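Local coordinates for KLLA0E03807p (Kluyveromyces lactis, PDB 3SQI), which binds DNA through this N-terminal portion of Ndc10, a CBF3 centromere-complex subunit that serves as a platform for inner kinetochore assembly in budding yeast, at residues A[160-165]-A[229-234]; A[139-144]-A[199-204]. All coordinates share one frame; numbering follows the deposited sequence.

Contact 1: A[160-165]-A[229-234]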
ATOM      1  N   SER A 160     -12.554  -7.260  -5.875  1.00118.09           N
ATOM      2  CA  SER A 160     -13.536  -7.733  -4.900  1.00113.34           C
ATOM      3  C   SER A 160     -12.818  -8.105  -3.602  1.00 98.77           C
ATOM      4  O   SER A 160     -11.945  -8.964  -3.626  1.00107.28           O
ATOM      5  CB  SER A 160     -14.246  -8.974  -5.459  1.00121.01           C
ATOM      6  OG  SER A 160     -15.079  -9.574  -4.484  1.00119.26           O
ATOM      7  N   LEU A 161     -13.182  -7.501  -2.469  1.00 97.87           N
ATOM      8  CA  LEU A 161     -12.446  -7.766  -1.218  1.00103.39           C
ATOM      9  C   LEU A 161     -12.418  -9.241  -0.783  1.00 96.83           C
ATOM     10  O   LEU A 161     -11.545  -9.638   0.003  1.00 93.23           O
ATOM     11  CB  LEU A 161     -12.866  -6.835  -0.063  1.00100.55           C
ATOM     12  CG  LEU A 161     -13.816  -7.181   1.098  1.00 92.30           C
ATOM     13  CD1 LEU A 161     -13.454  -8.459   1.775  1.00 99.40           C
ATOM     14  CD2 LEU A 161     -13.824  -6.057   2.126  1.00 72.10           C
ATOM     15  N   LYS A 162     -13.346 -10.054  -1.279  1.00 85.03           N
ATOM     16  CA  LYS A 162     -13.217 -11.487  -1.062  1.00 91.57           C
ATOM     17  C   LYS A 162     -11.947 -12.025  -1.740  1.00111.91           C
ATOM     18  O   LYS A 162     -11.417 -13.069  -1.347  1.00118.83           O
ATOM     19  CB  LYS A 162     -14.468 -12.221  -1.537  1.00 95.47           C
ATOM     20  CG  LYS A 162     -15.656 -12.048  -0.591  1.00100.72           C
ATOM     21  CD  LYS A 162     -16.852 -12.904  -0.991  1.00104.99           C
ATOM     22  CE  LYS A 162     -17.831 -12.141  -1.879  1.00111.63           C
ATOM     23  NZ  LYS A 162     -19.049 -12.947  -2.200  1.00121.52           N
ATOM     24  N   ASP A 163     -11.455 -11.289  -2.739  1.00112.74           N
ATOM     25  CA  ASP A 163     -10.179 -11.591  -3.390  1.00104.70           C
ATOM     26  C   ASP A 163      -9.008 -11.349  -2.458  1.00 89.29           C
ATOM     27  O   ASP A 163      -7.991 -12.034  -2.532  1.00 96.27           O
ATOM     28  CB  ASP A 163      -9.978 -10.706  -4.620  1.00122.43           C
ATOM     29  CG  ASP A 163     -10.825 -11.131  -5.795  1.00149.00           C
ATOM     30  OD1 ASP A 163     -11.672 -12.031  -5.616  1.00160.49           O
ATOM     31  OD2 ASP A 163     -10.645 -10.555  -6.891  1.00151.05           O
ATOM     32  N   LEU A 164      -9.148 -10.356  -1.587  1.00 75.95           N
ATOM     33  CA  LEU A 164      -8.048  -9.974  -0.706  1.00 74.44           C
ATOM     34  C   LEU A 164      -7.562 -11.125   0.169  1.00 71.87           C
ATOM     35  O   LEU A 164      -8.334 -12.012   0.546  1.00 85.03           O
ATOM     36  CB  LEU A 164      -8.421  -8.772   0.163  1.00 81.51           C
ATOM     37  CG  LEU A 164      -8.316  -7.416  -0.533  1.00 85.83           C
ATOM     38  CD1 LEU A 164      -7.860  -6.362   0.468  1.00 79.04           C
ATOM     39  CD2 LEU A 164      -7.339  -7.490  -1.708  1.00 92.20           C
ATOM     40  N   GLN A 165      -6.272 -11.103   0.488  1.00 70.10           N
ATOM     41  CA  GLN A 165      -5.662 -12.182   1.260  1.00 84.30           C
ATOM     42  C   GLN A 165      -4.843 -11.597   2.395  1.00 82.34           C
ATOM     43  O   GLN A 165      -3.869 -10.880   2.143  1.00 82.92           O
ATOM     44  CB  GLN A 165      -4.763 -13.056   0.370  1.00 97.33           C
ATOM     45  CG  GLN A 165      -5.469 -13.673  -0.840  1.00119.34           C
ATOM     46  CD  GLN A 165      -4.513 -14.351  -1.823  1.00125.99           C
ATOM     47  OE1 GLN A 165      -3.293 -14.203  -1.741  1.00127.77           O
ATOM     48  NE2 GLN A 165      -5.075 -15.095  -2.764  1.00126.43           N
ATOM     49  N   GLU A 229     -21.886 -11.358  -4.075  1.00144.32           N
ATOM     50  CA  GLU A 229     -20.801 -11.938  -4.860  1.00148.11           C
ATOM     51  C   GLU A 229     -19.547 -11.064  -4.930  1.00137.53           C
ATOM     52  O   GLU A 229     -18.427 -11.574  -4.922  1.00133.42           O
ATOM     53  CB  GLU A 229     -21.290 -12.299  -6.266  1.00159.32           C
ATOM     54  CG  GLU A 229     -22.542 -13.176  -6.284  1.00175.49           C
ATOM     55  CD  GLU A 229     -22.363 -14.500  -5.549  1.00185.30           C
ATOM     56  OE1 GLU A 229     -21.245 -14.777  -5.062  1.00187.88           O
ATOM     57  OE2 GLU A 229     -23.346 -15.267  -5.459  1.00186.23           O
ATOM     58  N   HIS A 230     -19.735  -9.751  -5.010  1.00129.53           N
ATOM     59  CA  HIS A 230     -18.606  -8.827  -5.095  1.00122.42           C
ATOM     60  C   HIS A 230     -18.711  -7.738  -4.031  1.00110.85           C
ATOM     61  O   HIS A 230     -19.613  -6.907  -4.075  1.00113.99           O
ATOM     62  CB  HIS A 230     -18.530  -8.207  -6.500  1.00120.58           C
ATOM     63  CG  HIS A 230     -17.548  -7.082  -6.622  1.00111.50           C
ATOM     64  ND1 HIS A 230     -17.876  -5.864  -7.177  1.00112.58           N
ATOM     65  CD2 HIS A 230     -16.246  -6.992  -6.265  1.00114.72           C
ATOM     66  CE1 HIS A 230     -16.818  -5.072  -7.156  1.00112.83           C
ATOM     67  NE2 HIS A 230     -15.816  -5.731  -6.607  1.00113.34           N
ATOM     68  N   ILE A 231     -17.789  -7.742  -3.077  1.00101.41           N
ATOM     69  CA  ILE A 231     -17.781  -6.717  -2.045  1.00101.82           C
ATOM     70  C   ILE A 231     -16.721  -5.680  -2.366  1.00102.68           C
ATOM     71  O   ILE A 231     -15.529  -5.946  -2.217  1.00104.91           O
ATOM     72  CB  ILE A 231     -17.474  -7.313  -0.663  1.00101.83           C
ATOM     73  CG1 ILE A 231     -18.424  -8.475  -0.361  1.00111.32           C
ATOM     74  CG2 ILE A 231     -17.558  -6.239   0.410  1.00 92.41           C
ATOM     75  CD1 ILE A 231     -19.885  -8.135  -0.563  1.00118.90           C
ATOM     76  N   PRO A 232     -17.150  -4.487  -2.804  1.00 97.90           N
ATOM     77  CA  PRO A 232     -16.225  -3.421  -3.217  1.00 99.16           C
ATOM     78  C   PRO A 232     -15.511  -2.776  -2.033  1.00102.73           C
ATOM     79  O   PRO A 232     -16.116  -2.603  -0.973  1.00112.71           O
ATOM     80  CB  PRO A 232     -17.143  -2.404  -3.905  1.00 90.66           C
ATOM     81  CG  PRO A 232     -18.476  -2.633  -3.300  1.00 92.96           C
ATOM     82  CD  PRO A 232     -18.558  -4.107  -2.999  1.00 93.61           C
ATOM     83  N   ILE A 233     -14.242  -2.429  -2.218  1.00 94.99           N
ATOM     84  CA  ILE A 233     -13.437  -1.855  -1.141  1.00 90.16           C
ATOM     85  C   ILE A 233     -14.058  -0.582  -0.564  1.00 89.09           C
ATOM     86  O   ILE A 233     -13.899  -0.287   0.620  1.00 91.72           O
ATOM     87  CB  ILE A 233     -12.002  -1.564  -1.604  1.00 86.82           C
ATOM     88  CG1 ILE A 233     -11.385  -2.823  -2.207  1.00 83.63           C
ATOM     89  CG2 ILE A 233     -11.150  -1.069  -0.441  1.00 76.92           C
ATOM     90  CD1 ILE A 233     -11.128  -3.904  -1.192  1.00 69.41           C
ATOM     91  N   ILE A 234     -14.744   0.180  -1.409  1.00 86.89           N
ATOM     92  CA  ILE A 234     -15.539   1.311  -0.941  1.00 90.93           C
ATOM     93  C   ILE A 234     -16.860   1.345  -1.719  1.00 98.54           C
ATOM     94  O   ILE A 234     -16.878   1.188  -2.940  1.00 93.26           O
ATOM     95  CB  ILE A 234     -14.769   2.678  -1.011  1.00 75.19           C
ATOM     96  CG1 ILE A 234     -14.938   3.366  -2.357  1.00101.53           C
ATOM     97  CG2 ILE A 234     -13.286   2.512  -0.710  1.00 70.93           C
ATOM     98  CD1 ILE A 234     -14.101   4.623  -2.466  1.00108.18           C
TER
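Two loops meet here in the DNA-binding domain of Ndc10, in a region consistent with a tyrosine-recombinase-like fold. One holds a beta turn, L161 to L164, closed by L164 N on L161 O at 3.0 Å, and leads into strand 165-169. Its partner is the irregular loop between helices 224-227 and 245-259. One firm bond joins the backbones. L161 N donates to I231 O over 2.8 Å, nearly straight at 168° and in the carbonyl plane.

The outer side is looser. E229 is exposed, and its carboxylate makes no salt bridge to K162. The K162 chain bends at chi3 (-93°), and NZ reaches E229 O in a weak, less certain bond.

S160 CA lies at the edge of the H230 ring, in its plane, and P232 N sits over the rim of one face. H230 NE2 makes a weak hydrogen bond to V159 O. An alanine here would lose the ring and this bond, and would probably hold the 160-165 loop less firmly.

The tight part is apolar. L161 and I231 lie side by side and point the same way, with L161 CG 3.9 Å from I231 CG2. I233 reaches in from beyond P232; its CG1 is anti to the carbonyl carbon (chi1 -54°), which brings CD1 to 3.6 Å from L161 CB.

Contact 2: A[139-144]-A[199-204]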
ATOM      1  N   LEU A 139     -13.259   8.661   0.723  1.00 89.48           N
ATOM      2  CA  LEU A 139     -12.302   9.304  -0.163  1.00 84.03           C
ATOM      3  C   LEU A 139     -10.888   9.006   0.314  1.00 88.91           C
ATOM      4  O   LEU A 139     -10.071   8.470  -0.431  1.00 93.98           O
ATOM      5  CB  LEU A 139     -12.518  10.815  -0.217  1.00 89.18           C
ATOM      6  CG  LEU A 139     -11.701  11.522  -1.302  1.00 84.81           C
ATOM      7  CD1 LEU A 139     -12.169  11.083  -2.683  1.00 77.64           C
ATOM      8  CD2 LEU A 139     -11.787  13.031  -1.169  1.00 84.90           C
ATOM      9  N   LEU A 140     -10.612   9.332   1.572  1.00 83.29           N
ATOM     10  CA  LEU A 140      -9.263   9.208   2.103  1.00 64.06           C
ATOM     11  C   LEU A 140      -8.683   7.824   1.861  1.00 61.05           C
ATOM     12  O   LEU A 140      -7.497   7.689   1.606  1.00 69.83           O
ATOM     13  CB  LEU A 140      -9.227   9.525   3.597  1.00 64.01           C
ATOM     14  CG  LEU A 140      -7.857   9.259   4.225  1.00 62.85           C
ATOM     15  CD1 LEU A 140      -6.853  10.308   3.764  1.00 71.23           C
ATOM     16  CD2 LEU A 140      -7.929   9.201   5.744  1.00 65.55           C
ATOM     17  N   LEU A 141      -9.508   6.788   1.962  1.00 78.47           N
ATOM     18  CA  LEU A 141      -9.018   5.438   1.725  1.00 69.60           C
ATOM     19  C   LEU A 141      -8.676   5.310   0.258  1.00 58.33           C
ATOM     20  O   LEU A 141      -7.614   4.800  -0.087  1.00 72.45           O
ATOM     21  CB  LEU A 141     -10.042   4.371   2.109  1.00 74.01           C
ATOM     22  CG  LEU A 141      -9.501   2.947   1.932  1.00 69.72           C
ATOM     23  CD1 LEU A 141      -8.718   2.543   3.165  1.00 78.17           C
ATOM     24  CD2 LEU A 141     -10.606   1.939   1.657  1.00 63.12           C
ATOM     25  N   ASP A 142      -9.554   5.783  -0.619  1.00 65.67           N
ATOM     26  CA  ASP A 142      -9.207   5.708  -2.040  1.00 79.63           C
ATOM     27  C   ASP A 142      -7.870   6.402  -2.368  1.00 79.47           C
ATOM     28  O   ASP A 142      -7.024   5.853  -3.082  1.00 75.32           O
ATOM     29  CB  ASP A 142     -10.311   6.272  -2.914  1.00 80.57           C
ATOM     30  CG  ASP A 142     -10.027   6.076  -4.376  1.00 88.38           C
ATOM     31  OD1 ASP A 142      -9.566   7.035  -5.029  1.00 99.71           O
ATOM     32  OD2 ASP A 142     -10.246   4.949  -4.869  1.00 91.52           O
ATOM     33  N   PHE A 143      -7.688   7.604  -1.834  1.00 83.06           N
ATOM     34  CA  PHE A 143      -6.446   8.352  -2.004  1.00 76.75           C
ATOM     35  C   PHE A 143      -5.222   7.637  -1.419  1.00 78.07           C
ATOM     36  O   PHE A 143      -4.250   7.395  -2.126  1.00 85.78           O
ATOM     37  CB  PHE A 143      -6.595   9.740  -1.381  1.00 74.64           C
ATOM     38  CG  PHE A 143      -5.332  10.551  -1.379  1.00 77.04           C
ATOM     39  CD1 PHE A 143      -4.851  11.114  -2.549  1.00 83.06           C
ATOM     40  CD2 PHE A 143      -4.643  10.777  -0.201  1.00 79.02           C
ATOM     41  CE1 PHE A 143      -3.690  11.872  -2.544  1.00 83.45           C
ATOM     42  CE2 PHE A 143      -3.484  11.534  -0.188  1.00 86.93           C
ATOM     43  CZ  PHE A 143      -3.006  12.082  -1.361  1.00 88.10           C
ATOM     44  N   GLN A 144      -5.269   7.309  -0.131  1.00 66.53           N
ATOM     45  CA  GLN A 144      -4.141   6.672   0.545  1.00 64.72           C
ATOM     46  C   GLN A 144      -3.775   5.391  -0.201  1.00 75.09           C
ATOM     47  O   GLN A 144      -2.610   4.975  -0.262  1.00 65.09           O
ATOM     48  CB  GLN A 144      -4.506   6.340   1.999  1.00 55.91           C
ATOM     49  CG  GLN A 144      -4.912   7.531   2.857  1.00 65.89           C
ATOM     50  CD  GLN A 144      -4.578   7.332   4.334  1.00 81.37           C
ATOM     51  OE1 GLN A 144      -4.701   6.227   4.873  1.00 83.54           O
ATOM     52  NE2 GLN A 144      -4.134   8.403   4.991  1.00 83.18           N
ATOM     53  N   ILE A 199      -4.604   1.279   6.047  1.00 69.76           N
ATOM     54  CA  ILE A 199      -5.264   0.139   6.668  1.00 82.54           C
ATOM     55  C   ILE A 199      -6.032   0.552   7.923  1.00 86.21           C
ATOM     56  O   ILE A 199      -7.125   0.065   8.174  1.00 88.15           O
ATOM     57  CB  ILE A 199      -4.261  -0.958   7.027  1.00 78.33           C
ATOM     58  CG1 ILE A 199      -3.555  -1.449   5.768  1.00 61.31           C
ATOM     59  CG2 ILE A 199      -4.961  -2.112   7.750  1.00 66.35           C
ATOM     60  CD1 ILE A 199      -2.363  -2.326   6.069  1.00 64.78           C
ATOM     61  N   PHE A 200      -5.439   1.436   8.716  1.00 75.53           N
ATOM     62  CA  PHE A 200      -6.116   2.018   9.858  1.00 61.45           C
ATOM     63  C   PHE A 200      -7.350   2.733   9.341  1.00 69.88           C
ATOM     64  O   PHE A 200      -8.468   2.573   9.851  1.00 83.94           O
ATOM     65  CB  PHE A 200      -5.186   3.016  10.531  1.00 47.17           C
ATOM     66  CG  PHE A 200      -5.808   3.748  11.671  1.00 65.55           C
ATOM     67  CD1 PHE A 200      -5.801   5.129  11.708  1.00 79.41           C
ATOM     68  CD2 PHE A 200      -6.400   3.062  12.710  1.00 66.79           C
ATOM     69  CE1 PHE A 200      -6.370   5.808  12.763  1.00 77.56           C
ATOM     70  CE2 PHE A 200      -6.974   3.736  13.765  1.00 74.54           C
ATOM     71  CZ  PHE A 200      -6.959   5.108  13.792  1.00 75.92           C
ATOM     72  N   THR A 201      -7.127   3.524   8.304  1.00 60.40           N
ATOM     73  CA  THR A 201      -8.202   4.209   7.612  1.00 58.92           C
ATOM     74  C   THR A 201      -9.294   3.217   7.257  1.00 57.04           C
ATOM     75  O   THR A 201     -10.470   3.438   7.547  1.00 69.10           O
ATOM     76  CB  THR A 201      -7.678   4.868   6.326  1.00 59.91           C
ATOM     77  OG1 THR A 201      -6.733   5.898   6.666  1.00 61.52           O
ATOM     78  CG2 THR A 201      -8.828   5.454   5.500  1.00 51.27           C
ATOM     79  N   MET A 202      -8.900   2.108   6.649  1.00 56.83           N
ATOM     80  CA  MET A 202      -9.870   1.127   6.203  1.00 69.17           C
ATOM     81  C   MET A 202     -10.588   0.465   7.375  1.00 78.92           C
ATOM     82  O   MET A 202     -11.719  -0.002   7.243  1.00 86.22           O
ATOM     83  CB  MET A 202      -9.193   0.066   5.351  1.00 64.45           C
ATOM     84  CG  MET A 202     -10.156  -0.976   4.824  1.00 71.70           C
ATOM     85  SD  MET A 202      -9.243  -2.295   4.023  1.00 78.19           S
ATOM     86  CE  MET A 202      -7.759  -2.295   5.028  1.00153.03           C
ATOM     87  N   ALA A 203      -9.919   0.420   8.520  1.00 68.98           N
ATOM     88  CA  ALA A 203     -10.479  -0.207   9.706  1.00 73.14           C
ATOM     89  C   ALA A 203     -11.587   0.672  10.250  1.00 82.66           C
ATOM     90  O   ALA A 203     -12.708   0.208  10.451  1.00 95.05           O
ATOM     91  CB  ALA A 203      -9.404  -0.438  10.756  1.00 63.53           C
ATOM     92  N   VAL A 204     -11.286   1.949  10.469  1.00 75.15           N
ATOM     93  CA  VAL A 204     -12.327   2.855  10.934  1.00 67.92           C
ATOM     94  C   VAL A 204     -13.475   2.854   9.939  1.00 73.46           C
ATOM     95  O   VAL A 204     -14.632   2.609  10.296  1.00 91.57           O
ATOM     96  CB  VAL A 204     -11.832   4.300  11.113  1.00 58.16           C
ATOM     97  CG1 VAL A 204     -12.997   5.196  11.459  1.00 66.94           C
ATOM     98  CG2 VAL A 204     -10.778   4.385  12.202  1.00 49.23           C
TER
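Q144 NE2 is gripped by two partners: a hydrogen bond to F195 O and a weak one to S114 OG. These would fix the rotation of the amide and turn OE1 toward the other helix. There it meets T201 tip to tip, with Q144 OE1 2.7 Å from T201 OG1. The T201 hydroxyl also lies within bonding range of C197 O, one turn back on its own chain. Its polar end is therefore provided for in a buried contact.

The rest is apolar. T201 OG1 lies beside the backbone N (chi1 -65°), which leaves CG2 anti to it and points the methyl at L141. The gap from T201 CG2 to L141 CD1 is 3.7 Å. L141 has CG anti to its backbone N, and the same CD1 also rests against M202 CB, the two side chains crossing obliquely. L140 crosses T201 obliquely too, with L140 CD2 3.9 Å from T201 CG2.

The segments run nearly antiparallel, at 156°, with axes 9.2 Å apart. This is close helix packing, centred on T201. Helix 107-118 packs on L140 and T201 through W118. Helix 245-259 lies against L139 and F143 of the first helix, and helix 332-355 against F200, M202 and A203 of the second.

How the contacts relate
The two contacts are neighbours, their centres about 15 Å apart. The chain order is 139-144, 160-165, 199-204, 229-234, so the contacts interlock along the chain. They meet at L141, which sends CD1 into contact 2 and CD2 to the 229-234 loop. L141 CD2 lies 3.6 Å from I234 CG2 and 3.7 Å from I233 CG2. The loop is also tied to helix 198-210, the second helix of contact 2. Y206 OH bonds I233 O, and R209 NH2 bonds P232 O. Neither contact touches the bound DNA: the nearest atoms are about 8 Å away for contact 1 and about 10 Å for contact 2.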